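Dipicolinate synthase subunit B (Bacillus halodurans, PDB 3LQK) is the flavoprotein-family subunit B of dipicolinate synthase and probably helps to make the dipicolinic acid of bacterial spores. Local coordinates at residues Q27-L31 with M173-E178; C89-M95 with P125-S131. Residues are numbered along the deposited sequence.

Contact 1 of 2, residues Q27-L31 with M173-E178; sequences QMERL and MEALPE
Side-by-side packing of two helices on one face of a sheet is illustrated by 27-31 against 173-178, where the second helix begins. The first segment is regular helix (Leu31 N to Gln27 O, 3.1 Å); the second is a 3-10 turn, 173-175, that passes through the N-cap residue Ala175 into helix 176-184. Gln27 CA lies 6.8 Å from Glu174 CA, and Leu31 CA 6.9 Å from Pro177 CA. Gln27, m at chi1 and chi2, points toward the turn, its CG 3.2 Å from Met173 O and its CB 4.1 Å from Leu176 CD1. Both helices belong to the layer on one face of the Rossmann-like flavoprotein sheet, where Leu31 and Leu176 rest on Phe12 of strand 9-13. One turn on, Arg30 reaches across: its NH1 donates to Glu174 O (2.9 Å, 153°) and also to Gln27 OE1 (2.9 Å). Pro177 CD lies over one face of the guanidinium, 3.6 Å from NH1, whereas at its edge Arg30 NH2 forms a long salt bridge of 3.8 Å with Glu178 OE2. Leu31 (m, t) closes the interface, placing CD1 4.0 Å from Leu176 CD2 and CD2 4.1 Å from Pro177 CG.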
loop_
_atom_site.group_PDB
_atom_site.type_symbol
_atom_site.label_atom_id
_atom_site.label_comp_id
_atom_site.label_asym_id
_atom_site.label_seq_id
_atom_site.Cartn_x
_atom_site.Cartn_y
_atom_site.Cartn_z
ATOM N N GLN A 27 -29.060 10.259 -16.450
ATOM C CA GLN A 27 -29.224 9.756 -15.069
ATOM C C GLN A 27 -29.397 10.913 -14.093
ATOM O O GLN A 27 -30.179 10.811 -13.120
ATOM C CB GLN A 27 -28.057 8.879 -14.656
ATOM C CG GLN A 27 -27.871 7.664 -15.521
ATOM C CD GLN A 27 -29.161 6.899 -15.708
ATOM O OE1 GLN A 27 -29.943 6.689 -14.759
ATOM N NE2 GLN A 27 -29.413 6.500 -16.933
HETATM N N MSE A 28 -28.705 12.026 -14.366
HETATM C CA MSE A 28 -28.942 13.240 -13.571
HETATM C C MSE A 28 -30.424 13.667 -13.677
HETATM O O MSE A 28 -31.067 14.056 -12.699
HETATM C CB MSE A 28 -28.018 14.366 -14.048
HETATM C CG MSE A 28 -28.074 15.573 -13.178
HETATM SE SE MSE A 28 -27.102 17.125 -13.836
HETATM C CE MSE A 28 -25.290 16.405 -13.717
ATOM N N GLU A 29 -30.943 13.598 -14.891
ATOM C CA GLU A 29 -32.316 13.941 -15.151
ATOM C C GLU A 29 -33.305 12.997 -14.416
ATOM O O GLU A 29 -34.260 13.476 -13.787
ATOM C CB GLU A 29 -32.561 13.998 -16.673
ATOM C CG GLU A 29 -34.079 13.914 -17.036
ATOM C CD GLU A 29 -34.867 15.176 -16.704
ATOM O OE1 GLU A 29 -34.212 16.217 -16.456
ATOM O OE2 GLU A 29 -36.160 15.131 -16.737
ATOM N N ARG A 30 -33.058 11.687 -14.425
ATOM C CA ARG A 30 -33.880 10.764 -13.629
ATOM C C ARG A 30 -33.899 11.084 -12.143
ATOM O O ARG A 30 -34.923 10.924 -11.485
ATOM C CB ARG A 30 -33.385 9.320 -13.691
ATOM C CG ARG A 30 -33.985 8.483 -14.701
ATOM C CD ARG A 30 -33.208 7.173 -14.834
ATOM N NE ARG A 30 -33.792 6.084 -14.044
ATOM C CZ ARG A 30 -33.187 4.926 -13.809
ATOM N NH1 ARG A 30 -31.934 4.699 -14.262
ATOM N NH2 ARG A 30 -33.842 3.998 -13.151
ATOM N N LEU A 31 -32.758 11.442 -11.575
ATOM C CA LEU A 31 -32.764 11.770 -10.151
ATOM C C LEU A 31 -33.688 12.953 -9.893
ATOM O O LEU A 31 -34.417 12.926 -8.938
ATOM C CB LEU A 31 -31.358 12.079 -9.630
ATOM C CG LEU A 31 -30.277 11.016 -9.700
ATOM C CD1 LEU A 31 -28.962 11.569 -9.045
ATOM C CD2 LEU A 31 -30.844 9.771 -9.002
HETATM N N MSE A 173 -24.372 2.867 -16.115
HETATM C CA MSE A 173 -24.886 4.125 -15.585
HETATM C C MSE A 173 -26.375 4.066 -15.290
HETATM O O MSE A 173 -26.845 4.790 -14.404
HETATM C CB MSE A 173 -24.613 5.268 -16.555
HETATM C CG MSE A 173 -23.089 5.614 -16.730
HETATM SE SE MSE A 173 -22.193 5.804 -14.958
HETATM C CE MSE A 173 -20.411 6.021 -15.678
ATOM N N GLU A 174 -27.096 3.223 -16.021
ATOM C CA GLU A 174 -28.523 3.001 -15.711
ATOM C C GLU A 174 -28.804 2.517 -14.318
ATOM O O GLU A 174 -29.934 2.708 -13.839
ATOM C CB GLU A 174 -29.166 1.922 -16.610
ATOM C CG GLU A 174 -29.266 2.310 -18.000
ATOM C CD GLU A 174 -29.853 1.181 -18.929
ATOM O OE1 GLU A 174 -30.020 -0.010 -18.500
ATOM O OE2 GLU A 174 -30.126 1.513 -20.112
ATOM N N ALA A 175 -27.846 1.840 -13.690
ATOM C CA ALA A 175 -27.969 1.412 -12.290
ATOM C C ALA A 175 -27.708 2.507 -11.258
ATOM O O ALA A 175 -27.715 2.265 -10.066
ATOM C CB ALA A 175 -27.066 0.187 -12.004
ATOM N N LEU A 176 -27.522 3.727 -11.680
ATOM C CA LEU A 176 -27.131 4.777 -10.701
ATOM C C LEU A 176 -28.168 5.025 -9.594
ATOM O O LEU A 176 -27.830 4.936 -8.395
ATOM C CB LEU A 176 -26.718 6.031 -11.457
ATOM C CG LEU A 176 -26.237 7.324 -10.802
ATOM C CD1 LEU A 176 -25.235 8.045 -11.780
ATOM C CD2 LEU A 176 -27.392 8.225 -10.524
ATOM N N PRO A 177 -29.473 5.164 -9.953
ATOM C CA PRO A 177 -30.427 5.423 -8.897
ATOM C C PRO A 177 -30.570 4.343 -7.892
ATOM O O PRO A 177 -30.691 4.598 -6.719
ATOM C CB PRO A 177 -31.754 5.609 -9.650
ATOM C CG PRO A 177 -31.317 6.168 -10.971
ATOM C CD PRO A 177 -30.081 5.299 -11.268
ATOM N N GLU A 178 -30.582 3.126 -8.354
ATOM C CA GLU A 178 -30.607 1.981 -7.467
ATOM C C GLU A 178 -29.390 1.962 -6.535
ATOM O O GLU A 178 -29.529 1.635 -5.360
ATOM C CB GLU A 178 -30.596 0.688 -8.303
ATOM C CG GLU A 178 -31.867 0.417 -9.089
ATOM C CD GLU A 178 -32.007 1.130 -10.502
ATOM O OE1 GLU A 178 -31.155 1.979 -10.890
ATOM O OE2 GLU A 178 -33.055 0.838 -11.204
#

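Contact 2 of 2, residues C89-M95 with P125-S131; sequences CMVIAPM and PVVVGIS
Branched aliphatic side chains make up the centre of this pair of extended, neighbouring parallel strands. On one face Ile92 (m, t) places CD1 4.2 Å from CG1 of Val128 (m), Met90 CB is 4.2 Å from Val126 CG2, and Met95 (t, t, p), a selenomethionine, brings SE to 3.7 Å from Val128 CG1; helices 97-104 and 111-121 cover this side. Val91 and Val127 point to the other face, under helix 176-184, where Cys89 SG meets Val127 CG2 at 3.8 Å. The axes of 89-93 and 126-131 approach to 4.6 Å and their directions differ by 12°, pairing Met90-Ile92 with Val126-Val128. The backbone ladder alternates: Met90 N to Pro125 O (3.0 Å), Val127 N to Met90 O (2.8 Å), Ile92 N to Val127 O (2.9 Å), Gly129 N to Ile92 O (2.8 Å). A beta bulge then shifts the register by one: past the cis peptide before Pro94, Met95 pairs with Ile130, Met95 N bonding to Gly129 O (2.7 Å) and, at the polar end, Ser131 N to Met95 O (3.0 Å). Joined through helices 97-104 and 111-121, the two strands form a beta-alpha-beta crossover at the centre of a Rossmann-like flavoprotein fold.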
loop_
_atom_site.group_PDB
_atom_site.type_symbol
_atom_site.label_atom_id
_atom_site.label_comp_id
_atom_site.label_asym_id
_atom_site.label_seq_id
_atom_site.Cartn_x
_atom_site.Cartn_y
_atom_site.Cartn_z
ATOM N N CYS A 89 -25.973 12.636 -0.396
ATOM C CA CYS A 89 -25.160 11.720 -1.132
ATOM C C CYS A 89 -24.426 12.479 -2.203
ATOM O O CYS A 89 -24.955 13.415 -2.816
ATOM C CB CYS A 89 -26.072 10.655 -1.785
ATOM S SG CYS A 89 -25.211 9.381 -2.837
HETATM N N MSE A 90 -23.215 12.041 -2.480
HETATM C CA MSE A 90 -22.463 12.605 -3.551
HETATM C C MSE A 90 -22.218 11.520 -4.566
HETATM O O MSE A 90 -21.735 10.437 -4.210
HETATM C CB MSE A 90 -21.131 13.119 -2.999
HETATM C CG MSE A 90 -20.144 13.638 -4.034
HETATM SE SE MSE A 90 -20.591 15.396 -4.692
HETATM C CE MSE A 90 -19.478 15.360 -6.236
ATOM N N VAL A 91 -22.483 11.809 -5.829
ATOM C CA VAL A 91 -22.195 10.900 -6.934
ATOM C C VAL A 91 -21.026 11.464 -7.714
ATOM O O VAL A 91 -20.954 12.679 -7.934
ATOM C CB VAL A 91 -23.437 10.838 -7.905
ATOM C CG1 VAL A 91 -23.210 9.861 -9.064
ATOM C CG2 VAL A 91 -24.704 10.432 -7.137
ATOM N N ILE A 92 -20.105 10.604 -8.157
ATOM C CA ILE A 92 -19.073 10.971 -9.113
ATOM C C ILE A 92 -19.193 10.019 -10.269
ATOM O O ILE A 92 -18.891 8.803 -10.156
ATOM C CB ILE A 92 -17.658 10.838 -8.561
ATOM C CG1 ILE A 92 -17.483 11.567 -7.197
ATOM C CG2 ILE A 92 -16.600 11.347 -9.578
ATOM C CD1 ILE A 92 -16.078 11.307 -6.602
ATOM N N ALA A 93 -19.708 10.550 -11.376
ATOM C CA ALA A 93 -19.867 9.773 -12.568
ATOM C C ALA A 93 -19.862 10.632 -13.823
ATOM O O ALA A 93 -20.590 11.606 -13.896
ATOM C CB ALA A 93 -21.132 8.921 -12.481
ATOM N N PRO A 94 -19.037 10.275 -14.825
ATOM C CA PRO A 94 -18.034 9.217 -14.831
ATOM C C PRO A 94 -16.903 9.586 -13.917
ATOM O O PRO A 94 -16.637 10.825 -13.700
ATOM C CB PRO A 94 -17.564 9.164 -16.319
ATOM C CG PRO A 94 -17.845 10.480 -16.846
ATOM C CD PRO A 94 -19.038 11.025 -16.106
HETATM N N MSE A 95 -16.285 8.555 -13.314
HETATM C CA MSE A 95 -15.026 8.788 -12.563
HETATM C C MSE A 95 -13.863 8.221 -13.345
HETATM O O MSE A 95 -13.722 6.987 -13.476
HETATM C CB MSE A 95 -15.071 8.219 -11.144
HETATM C CG MSE A 95 -13.833 8.600 -10.276
HETATM SE SE MSE A 95 -13.997 7.900 -8.465
HETATM C CE MSE A 95 -13.881 6.121 -8.830
ATOM N N PRO A 125 -22.819 9.038 2.213
ATOM C CA PRO A 125 -22.318 8.183 1.145
ATOM C C PRO A 125 -21.838 8.859 -0.094
ATOM O O PRO A 125 -22.424 9.868 -0.563
ATOM C CB PRO A 125 -23.540 7.330 0.780
ATOM C CG PRO A 125 -24.719 8.154 1.139
ATOM C CD PRO A 125 -24.256 8.804 2.470
ATOM N N VAL A 126 -20.781 8.304 -0.669
ATOM C CA VAL A 126 -20.333 8.710 -1.994
ATOM C C VAL A 126 -20.487 7.516 -2.895
ATOM O O VAL A 126 -20.037 6.410 -2.525
ATOM C CB VAL A 126 -18.801 9.125 -1.983
ATOM C CG1 VAL A 126 -18.260 9.449 -3.424
ATOM C CG2 VAL A 126 -18.635 10.331 -1.072
ATOM N N VAL A 127 -21.056 7.734 -4.078
ATOM C CA VAL A 127 -21.329 6.691 -5.064
ATOM C C VAL A 127 -20.547 7.035 -6.297
ATOM O O VAL A 127 -20.680 8.133 -6.811
ATOM C CB VAL A 127 -22.806 6.668 -5.408
ATOM C CG1 VAL A 127 -23.112 5.791 -6.666
ATOM C CG2 VAL A 127 -23.635 6.248 -4.168
ATOM N N VAL A 128 -19.732 6.105 -6.786
ATOM C CA VAL A 128 -18.852 6.343 -7.916
ATOM C C VAL A 128 -19.182 5.419 -9.092
ATOM O O VAL A 128 -19.517 4.255 -8.907
ATOM C CB VAL A 128 -17.322 6.190 -7.516
ATOM C CG1 VAL A 128 -16.944 7.186 -6.387
ATOM C CG2 VAL A 128 -16.991 4.865 -7.084
ATOM N N GLY A 129 -19.121 5.982 -10.298
ATOM C CA GLY A 129 -19.195 5.238 -11.568
ATOM C C GLY A 129 -17.882 5.237 -12.319
ATOM O O GLY A 129 -17.555 6.208 -13.034
ATOM N N ILE A 130 -17.088 4.193 -12.165
ATOM C CA ILE A 130 -15.784 4.160 -12.784
ATOM C C ILE A 130 -15.863 4.111 -14.274
ATOM O O ILE A 130 -16.798 3.620 -14.832
ATOM C CB ILE A 130 -14.859 2.971 -12.414
ATOM C CG1 ILE A 130 -15.604 1.855 -11.797
ATOM C CG2 ILE A 130 -13.628 3.423 -11.666
ATOM C CD1 ILE A 130 -16.161 1.053 -12.773
ATOM N N SER A 131 -14.823 4.620 -14.887
ATOM C CA SER A 131 -14.705 4.560 -16.325
ATOM C C SER A 131 -13.257 4.826 -16.720
ATOM O O SER A 131 -12.870 5.978 -16.883
ATOM C CB SER A 131 -15.620 5.598 -16.960
ATOM O OG SER A 131 -15.512 5.473 -18.343
#

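In the fold
The two contacts show how a three-layer alpha/beta fold divides its chemistry. Both are buried, contact 2 almost entirely: its centre lies about 3 Å from the centre of the chain, and it joins two strands within the sheet through main-chain hydrogen bonds and aliphatic side chains. Contact 1, its centre about 11 Å from that of contact 2, joins two helices of one covering layer. Its inner side is apolar, but Arg30 and Glu178, partly exposed, and Glu174, exposed, form a rim where Arg30 takes a carbonyl and, in a long salt bridge, a carboxylate. The layers meet directly, Leu176 CD1 lying 3.8 Å from Val91 CG1 and SE of selenomethionine Met173 4.1 Å from Ala93 CB.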